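Local coordinates for protein soluble lytic murein transglycosylase (Pseudomonas aeruginosa, PDB 5OHU) that cleaves the glycan strands of peptidoglycan as a soluble lytic transglycosylase, with both exolytic and endolytic modes of turnover, at residues Q251-A256 / G282-K287; L491-I496 / Q623-P628; G140-G145 / Q171-L176. All coordinates share one frame; numbering follows the deposited sequence. Where two conformers were deposited one is given.

Contact 1: residues Q251-A256 / G282-K287; sequences QDPEKA and GLSLAK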
loop_
_atom_site.group_PDB
_atom_site.type_symbol
_atom_site.label_atom_id
_atom_site.label_comp_id
_atom_site.label_asym_id
_atom_site.label_seq_id
_atom_site.Cartn_x
_atom_site.Cartn_y
_atom_site.Cartn_z
ATOM N N GLN A 251 15.026 8.901 -13.579
ATOM C CA GLN A 251 14.947 8.486 -14.973
ATOM C C GLN A 251 16.292 8.382 -15.685
ATOM O O GLN A 251 16.379 7.664 -16.688
ATOM C CB GLN A 251 14.036 9.440 -15.764
ATOM C CG GLN A 251 13.185 8.744 -16.836
ATOM C CD GLN A 251 12.040 7.919 -16.255
ATOM O OE1 GLN A 251 11.321 8.374 -15.363
ATOM N NE2 GLN A 251 11.866 6.700 -16.766
ATOM N N ASP A 252 17.340 9.059 -15.205
ATOM C CA ASP A 252 18.660 8.973 -15.826
ATOM C C ASP A 252 19.749 8.890 -14.757
ATOM O O ASP A 252 20.543 9.821 -14.568
ATOM C CB ASP A 252 18.889 10.155 -16.769
ATOM C CG ASP A 252 20.027 9.903 -17.743
ATOM O OD1 ASP A 252 20.840 8.982 -17.496
ATOM O OD2 ASP A 252 20.122 10.635 -18.749
ATOM N N PRO A 253 19.837 7.748 -14.069
ATOM C CA PRO A 253 20.825 7.632 -12.983
ATOM C C PRO A 253 22.265 7.727 -13.464
ATOM O O PRO A 253 23.140 8.169 -12.703
ATOM C CB PRO A 253 20.527 6.251 -12.384
ATOM C CG PRO A 253 19.822 5.511 -13.488
ATOM C CD PRO A 253 19.024 6.530 -14.222
ATOM N N GLU A 254 22.537 7.327 -14.708
ATOM C CA GLU A 254 23.895 7.448 -15.237
ATOM C C GLU A 254 24.294 8.905 -15.387
ATOM O O GLU A 254 25.402 9.286 -14.991
ATOM C CB GLU A 254 24.037 6.719 -16.579
ATOM C CG GLU A 254 23.748 5.217 -16.512
ATOM C CD GLU A 254 22.250 4.886 -16.545
ATOM O OE1 GLU A 254 21.913 3.676 -16.684
ATOM O OE2 GLU A 254 21.413 5.832 -16.461
ATOM N N LYS A 255 23.403 9.740 -15.949
ATOM C CA LYS A 255 23.699 11.164 -16.026
ATOM C C LYS A 255 23.812 11.775 -14.631
ATOM O O LYS A 255 24.682 12.615 -14.382
ATOM C CB LYS A 255 22.630 11.889 -16.850
ATOM C CG LYS A 255 22.928 13.370 -17.039
ATOM C CD LYS A 255 21.654 14.192 -17.247
ATOM C CE LYS A 255 21.411 14.597 -18.721
ATOM N NZ LYS A 255 22.502 15.440 -19.293
ATOM N N ALA A 256 22.955 11.346 -13.702
ATOM C CA ALA A 256 23.006 11.874 -12.348
ATOM C C ALA A 256 24.333 11.548 -11.677
ATOM O O ALA A 256 24.889 12.375 -10.948
ATOM C CB ALA A 256 21.838 11.318 -11.535
ATOM N N GLY A 282 22.417 5.334 -6.228
ATOM C CA GLY A 282 22.818 3.933 -6.142
ATOM C C GLY A 282 21.648 2.985 -6.342
ATOM O O GLY A 282 21.733 2.016 -7.107
ATOM N N LEU A 283 20.532 3.274 -5.667
ATOM C CA LEU A 283 19.334 2.455 -5.802
ATOM C C LEU A 283 18.816 2.456 -7.232
ATOM O O LEU A 283 18.434 1.408 -7.763
ATOM C CB LEU A 283 18.250 2.958 -4.852
ATOM C CG LEU A 283 18.350 2.498 -3.401
ATOM C CD1 LEU A 283 17.170 3.054 -2.620
ATOM C CD2 LEU A 283 18.347 0.973 -3.367
ATOM N N SER A 284 18.793 3.614 -7.880
ATOM C CA SER A 284 18.272 3.616 -9.241
ATOM C C SER A 284 19.232 2.927 -10.211
ATOM O O SER A 284 18.798 2.236 -11.139
ATOM C CB SER A 284 17.952 5.047 -9.680
ATOM O OG SER A 284 17.349 5.043 -10.960
ATOM N N LEU A 285 20.540 3.081 -10.021
ATOM C CA LEU A 285 21.462 2.326 -10.867
ATOM C C LEU A 285 21.294 0.825 -10.659
ATOM O O LEU A 285 21.343 0.046 -11.615
ATOM C CB LEU A 285 22.909 2.722 -10.573
ATOM C CG LEU A 285 23.434 4.028 -11.152
ATOM C CD1 LEU A 285 24.850 4.311 -10.629
ATOM C CD2 LEU A 285 23.406 3.966 -12.668
ATOM N N ALA A 286 21.132 0.399 -9.405
ATOM C CA ALA A 286 21.055 -1.029 -9.120
ATOM C C ALA A 286 19.820 -1.644 -9.746
ATOM O O ALA A 286 19.865 -2.787 -10.202
ATOM C CB ALA A 286 21.062 -1.279 -7.608
ATOM N N LYS A 287 18.722 -0.892 -9.810
ATOM C CA LYS A 287 17.521 -1.406 -10.450
ATOM C C LYS A 287 17.673 -1.497 -11.958
ATOM O O LYS A 287 16.857 -2.155 -12.610
ATOM C CB LYS A 287 16.304 -0.542 -10.098
ATOM C CG LYS A 287 15.672 -0.911 -8.777
ATOM C CD LYS A 287 14.864 0.269 -8.190
ATOM C CE LYS A 287 14.284 -0.123 -6.843
ATOM N NZ LYS A 287 13.327 0.910 -6.321
#
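S284 OG does two jobs at once: it is hydrogen-bonded to the carbonyl of A249, in the preceding helix 235-251, and its flank rests on the ring of P253. With OG anti to the backbone N (chi1 -175°), the hydroxyl stands on the P253 side of its helix, and P253 CG comes to 3.6 Å from S284 OG. The hydroxyl's polar partner is A249 O; against the proline carbons it makes only van der Waals contact.

L285 supplies the apolar half. Its CD2 branch leans obliquely across the same ring, at 3.7 Å from P253 CB, and so the proline edge is wedged between a hydroxyl and a methyl. The same CD2 also lies 4.1 Å from CG of E254, whose chain bends at chi2; E254 OE1 makes a long, weak ion pair with R288. P253 and L285 are both buried, and their CA atoms are the closest CA pair between the two segments, at 5.7 Å.

P253 is the first residue of its helix, directly after the N-cap residue D252. K255 N donates to D252 OD1 over 3.1 Å, nearly straight at 165°, although the oxygen is met 63° out of the carboxylate plane.

Here the capped start of helix 253-263 abuts the last turns of helix 271-287. Opposite ends of two successive helices meet in this way in an antiparallel helical hairpin, the recurring element of the all-helical, ring-shaped part of Slt-type enzymes.

Contact 2: residues L491-I496 / Q623-P628; sequences LHSSWI and QKLNAP
L625 and S493 face each other, both side chains starting out toward the other segment, and the CD1 branch of the leucine does the touching. CD1 is modelled 3.1 Å from S493 OG, shorter than usual for a methyl and an oxygen; with S493 chi1 at 96°, off a staggered value, the exact place of OG is doubtful. L625 CG stays 4.1 Å from that same oxygen: the branch comes in end-on. The leucine has CG anti to its carbonyl carbon (chi1 -73°); this places CG, and with chi2 near 180° CD1 lies over the first turn of helix 493-504, 3.8 Å from the backbone S494 N.

S494 also turns toward the other segment, but its polar end is served by water. One water lies 2.9 Å from S494 OG and donates to A627 O at 2.7 Å, bridging the serine to the chain just after the leucine. The backbone there is set by a Schellman motif, in which N626 takes positive phi and N626 N bonds to Q623 O over 2.9 Å.

The contact therefore joins the start of helix 493-504, with H492 at its N-cap position within the transglycosylase SLT domain, to the end of helix 605-624. Helix 479-488 lies against both partners, since V483 touches S493 as well as L625, and A618 and Y621 of helix 605-624 pack on S494.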
loop_
_atom_site.group_PDB
_atom_site.type_symbol
_atom_site.label_atom_id
_atom_site.label_comp_id
_atom_site.label_asym_id
_atom_site.label_seq_id
_atom_site.Cartn_x
_atom_site.Cartn_y
_atom_site.Cartn_z
ATOM N N LEU A 491 -4.883 -23.334 -20.283
ATOM C CA LEU A 491 -4.166 -22.866 -19.104
ATOM C C LEU A 491 -4.269 -23.865 -17.962
ATOM O O LEU A 491 -5.266 -24.584 -17.837
ATOM C CB LEU A 491 -4.703 -21.510 -18.623
ATOM C CG LEU A 491 -4.779 -20.426 -19.700
ATOM C CD1 LEU A 491 -5.308 -19.140 -19.101
ATOM C CD2 LEU A 491 -3.415 -20.191 -20.281
ATOM N N HIS A 492 -3.222 -23.905 -17.132
ATOM C CA HIS A 492 -3.331 -24.600 -15.854
ATOM C C HIS A 492 -4.434 -23.920 -15.062
ATOM O O HIS A 492 -4.380 -22.707 -14.836
ATOM C CB HIS A 492 -2.008 -24.557 -15.072
ATOM C CG HIS A 492 -0.840 -25.199 -15.763
ATOM N ND1 HIS A 492 0.388 -25.352 -15.152
ATOM C CD2 HIS A 492 -0.700 -25.716 -17.008
ATOM C CE1 HIS A 492 1.229 -25.941 -15.984
ATOM N NE2 HIS A 492 0.596 -26.168 -17.121
ATOM N N SER A 493 -5.456 -24.672 -14.664
ATOM C CA SER A 493 -6.595 -24.007 -14.033
ATOM C C SER A 493 -6.240 -23.454 -12.652
ATOM O O SER A 493 -6.862 -22.488 -12.204
ATOM C CB SER A 493 -7.792 -24.955 -13.963
ATOM O OG SER A 493 -7.863 -25.587 -12.708
ATOM N N SER A 494 -5.238 -24.017 -11.978
ATOM C CA SER A 494 -4.779 -23.427 -10.730
ATOM C C SER A 494 -4.265 -22.013 -10.950
ATOM O O SER A 494 -4.398 -21.160 -10.069
ATOM C CB SER A 494 -3.685 -24.284 -10.101
ATOM O OG SER A 494 -2.572 -24.377 -10.955
ATOM N N TRP A 495 -3.700 -21.744 -12.123
ATOM C CA TRP A 495 -3.160 -20.420 -12.395
ATOM C C TRP A 495 -4.267 -19.373 -12.437
ATOM O O TRP A 495 -4.117 -18.279 -11.882
ATOM C CB TRP A 495 -2.377 -20.445 -13.705
ATOM C CG TRP A 495 -1.546 -19.215 -13.945
ATOM C CD1 TRP A 495 -0.871 -18.463 -13.006
ATOM C CD2 TRP A 495 -1.318 -18.579 -15.208
ATOM N NE1 TRP A 495 -0.226 -17.408 -13.623
ATOM C CE2 TRP A 495 -0.485 -17.456 -14.971
ATOM C CE3 TRP A 495 -1.731 -18.854 -16.521
ATOM C CZ2 TRP A 495 -0.065 -16.606 -16.001
ATOM C CZ3 TRP A 495 -1.308 -18.011 -17.551
ATOM C CH2 TRP A 495 -0.475 -16.906 -17.282
ATOM N N ILE A 496 -5.403 -19.700 -13.057
ATOM C CA ILE A 496 -6.460 -18.708 -13.167
ATOM C C ILE A 496 -7.139 -18.472 -11.811
ATOM O O ILE A 496 -7.510 -17.336 -11.488
ATOM C CB ILE A 496 -7.445 -19.131 -14.271
ATOM C CG1 ILE A 496 -8.360 -17.982 -14.657
ATOM C CG2 ILE A 496 -8.296 -20.297 -13.835
ATOM C CD1 ILE A 496 -9.241 -18.320 -15.842
ATOM N N GLN A 623 -3.422 -28.240 -5.282
ATOM C CA GLN A 623 -3.886 -29.263 -4.350
ATOM C C GLN A 623 -5.408 -29.307 -4.303
ATOM O O GLN A 623 -6.011 -30.378 -4.425
ATOM C CB GLN A 623 -3.310 -29.021 -2.954
ATOM C CG GLN A 623 -3.058 -30.305 -2.162
ATOM C CD GLN A 623 -1.913 -31.136 -2.743
ATOM O OE1 GLN A 623 -0.983 -30.599 -3.344
ATOM N NE2 GLN A 623 -1.984 -32.452 -2.568
ATOM N N LYS A 624 -6.051 -28.143 -4.142
ATOM C CA LYS A 624 -7.509 -28.105 -4.042
ATOM C C LYS A 624 -8.170 -28.604 -5.315
ATOM O O LYS A 624 -9.289 -29.126 -5.269
ATOM C CB LYS A 624 -7.991 -26.685 -3.723
ATOM C CG LYS A 624 -7.635 -26.224 -2.306
ATOM C CD LYS A 624 -8.085 -24.791 -2.043
ATOM C CE LYS A 624 -9.262 -24.712 -1.079
ATOM N NZ LYS A 624 -8.919 -25.298 0.262
ATOM N N LEU A 625 -7.516 -28.435 -6.455
ATOM C CA LEU A 625 -8.061 -28.908 -7.716
ATOM C C LEU A 625 -7.632 -30.331 -8.051
ATOM O O LEU A 625 -8.029 -30.839 -9.101
ATOM C CB LEU A 625 -7.660 -27.960 -8.853
ATOM C CG LEU A 625 -8.435 -26.644 -8.795
ATOM C CD1 LEU A 625 -7.763 -25.544 -9.614
ATOM C CD2 LEU A 625 -9.904 -26.889 -9.230
ATOM N N ASN A 626 -6.868 -30.987 -7.170
ATOM C CA ASN A 626 -6.322 -32.317 -7.435
ATOM C C ASN A 626 -5.564 -32.324 -8.760
ATOM O O ASN A 626 -5.726 -33.211 -9.604
ATOM C CB ASN A 626 -7.413 -33.386 -7.416
ATOM C CG ASN A 626 -6.845 -34.782 -7.512
ATOM O OD1 ASN A 626 -5.720 -35.037 -7.077
ATOM N ND2 ASN A 626 -7.608 -35.690 -8.105
ATOM N N ALA A 627 -4.748 -31.292 -8.949
ATOM C CA ALA A 627 -3.963 -31.099 -10.165
ATOM C C ALA A 627 -2.668 -30.438 -9.729
ATOM O O ALA A 627 -2.466 -29.235 -9.921
ATOM C CB ALA A 627 -4.727 -30.255 -11.185
ATOM N N PRO A 628 -1.757 -31.215 -9.140
ATOM C CA PRO A 628 -0.598 -30.628 -8.457
ATOM C C PRO A 628 0.195 -29.699 -9.360
ATOM O O PRO A 628 0.419 -29.969 -10.543
ATOM C CB PRO A 628 0.255 -31.842 -8.062
ATOM C CG PRO A 628 -0.554 -33.079 -8.434
ATOM C CD PRO A 628 -1.921 -32.643 -8.824
HETATM O O HOH W 1 -2.498 -27.189 -11.742
#

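Contact 3: residues G140-G145 / Q171-L176; sequences GQKAEG and QGEGQL
K142 lays its terminal carbons and ammonium group across the carboxylate of E173, the two side chains crossing at about a right angle. This is a surface salt bridge within a helical hairpin: K142 begins helix 142-153, and E173 is the first residue to leave helical geometry after helix 161-172. The backbones are well separated, with 9.8 Å between the CA atoms of K142 and E173, and the long side chains alone span the interval.

Each chain reaches differently. E173 is extended beyond CG, whereas K142 bends only at its end (chi4 -68°), which turns NZ onto the carboxylate. NZ is 3.2 Å from E173 OE1, a weak second bond whose length is uncertain because the modelled place of that oxygen is less sure. NZ also donates to the carbonyl of L137, tying the lysine to the end of helix 126-138. That helix and helix 161-172 are further linked by the C130–C163 disulfide.

E173 sits where its helix stops. G174, with positive phi, is the C-prime residue of a Schellman motif: its amide returns to Q171 O over 3.0 Å, while Q175 N bonds to W170 O. The shorter arm of the bridge is K142 NZ to E173 OE2, 2.8 Å, on the syn side and 16° out of the carboxylate plane.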
loop_
_atom_site.group_PDB
_atom_site.type_symbol
_atom_site.label_atom_id
_atom_site.label_comp_id
_atom_site.label_asym_id
_atom_site.label_seq_id
_atom_site.Cartn_x
_atom_site.Cartn_y
_atom_site.Cartn_z
ATOM N N GLY A 140 -0.564 29.421 27.080
ATOM C CA GLY A 140 0.667 29.194 27.818
ATOM C C GLY A 140 1.447 27.955 27.433
ATOM O O GLY A 140 2.195 27.422 28.256
ATOM N N GLN A 141 1.291 27.479 26.202
ATOM C CA GLN A 141 2.081 26.357 25.717
ATOM C C GLN A 141 2.840 26.783 24.468
ATOM O O GLN A 141 2.756 26.123 23.425
ATOM C CB GLN A 141 1.185 25.153 25.430
ATOM C CG GLN A 141 1.066 24.163 26.572
ATOM C CD GLN A 141 0.240 22.945 26.198
ATOM O OE1 GLN A 141 -0.952 22.888 26.480
ATOM N NE2 GLN A 141 0.870 21.968 25.553
ATOM N N LYS A 142 3.581 27.889 24.567
ATOM C CA LYS A 142 4.200 28.479 23.382
ATOM C C LYS A 142 5.266 27.567 22.801
ATOM O O LYS A 142 5.336 27.370 21.583
ATOM C CB LYS A 142 4.795 29.843 23.717
ATOM C CG LYS A 142 3.746 30.882 23.967
ATOM C CD LYS A 142 4.236 32.253 23.630
ATOM C CE LYS A 142 3.079 33.232 23.637
ATOM N NZ LYS A 142 2.144 32.952 22.512
ATOM N N ALA A 143 6.117 27.012 23.660
ATOM C CA ALA A 143 7.168 26.133 23.174
ATOM C C ALA A 143 6.576 24.947 22.432
ATOM O O ALA A 143 7.057 24.576 21.357
ATOM C CB ALA A 143 8.046 25.672 24.337
ATOM N N GLU A 144 5.517 24.352 22.980
ATOM C CA GLU A 144 4.870 23.248 22.286
ATOM C C GLU A 144 4.098 23.734 21.066
ATOM O O GLU A 144 4.000 23.008 20.071
ATOM C CB GLU A 144 3.949 22.483 23.237
ATOM C CG GLU A 144 4.660 21.873 24.443
ATOM C CD GLU A 144 4.545 22.726 25.699
ATOM O OE1 GLU A 144 4.812 23.947 25.641
ATOM O OE2 GLU A 144 4.176 22.166 26.753
ATOM N N GLY A 145 3.553 24.950 21.126
ATOM C CA GLY A 145 2.826 25.491 19.987
ATOM C C GLY A 145 3.739 25.839 18.827
ATOM O O GLY A 145 3.380 25.645 17.661
ATOM N N GLN A 171 4.326 33.213 12.621
ATOM C CA GLN A 171 5.079 34.287 11.981
ATOM C C GLN A 171 5.003 35.580 12.788
ATOM O O GLN A 171 5.990 36.316 12.886
ATOM C CB GLN A 171 4.549 34.506 10.565
ATOM C CG GLN A 171 5.206 35.634 9.800
ATOM C CD GLN A 171 4.581 35.824 8.437
ATOM O OE1 GLN A 171 3.361 35.751 8.285
ATOM N NE2 GLN A 171 5.417 36.044 7.428
ATOM N N GLY A 172 3.835 35.880 13.359
ATOM C CA GLY A 172 3.693 37.084 14.157
ATOM C C GLY A 172 4.581 37.090 15.383
ATOM O O GLY A 172 4.965 38.153 15.872
ATOM N N GLU A 173 4.922 35.913 15.901
ATOM C CA GLU A 173 5.816 35.812 17.041
ATOM C C GLU A 173 7.259 35.565 16.621
ATOM O O GLU A 173 8.060 35.077 17.427
ATOM C CB GLU A 173 5.321 34.731 17.999
ATOM C CG GLU A 173 3.909 35.014 18.491
ATOM C CD GLU A 173 3.497 34.134 19.647
ATOM O OE1 GLU A 173 4.395 33.562 20.300
ATOM O OE2 GLU A 173 2.275 34.011 19.896
ATOM N N GLY A 174 7.596 35.886 15.368
ATOM C CA GLY A 174 8.978 35.954 14.929
ATOM C C GLY A 174 9.651 34.629 14.684
ATOM O O GLY A 174 10.878 34.554 14.710
ATOM N N GLN A 175 8.884 33.574 14.437
ATOM C CA GLN A 175 9.458 32.244 14.316
ATOM C C GLN A 175 9.685 31.806 12.884
ATOM O O GLN A 175 10.371 30.808 12.666
ATOM C CB GLN A 175 8.550 31.223 14.994
ATOM C CG GLN A 175 8.272 31.561 16.429
ATOM C CD GLN A 175 9.552 31.747 17.216
ATOM O OE1 GLN A 175 9.812 32.829 17.746
ATOM N NE2 GLN A 175 10.364 30.695 17.291
ATOM N N LEU A 176 9.115 32.499 11.906
ATOM C CA LEU A 176 9.177 32.033 10.523
ATOM C C LEU A 176 10.402 32.653 9.861
ATOM O O LEU A 176 10.344 33.697 9.213
ATOM C CB LEU A 176 7.889 32.375 9.786
ATOM C CG LEU A 176 7.892 31.919 8.329
ATOM C CD1 LEU A 176 7.993 30.411 8.247
ATOM C CD2 LEU A 176 6.656 32.421 7.627
#

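Along the chain the three contacts follow in series: contact 3 closes first, then contact 1, then contact 2. The centre of contact 1 is 42 Å from that of contact 3 and 41 Å from that of contact 2, whereas contacts 2 and 3 are 65 Å apart, on opposite sides of the chain's centre. Nowhere do they touch; the nearest atoms, between contacts 1 and 2, are about 23 Å apart. Contacts 1 and 3 each join helices successive in sequence, with 25 residues between the segments, but contact 2 bridges 126. It alone has a segment in the lysozyme-like SLT domain, the catalytic module of this family.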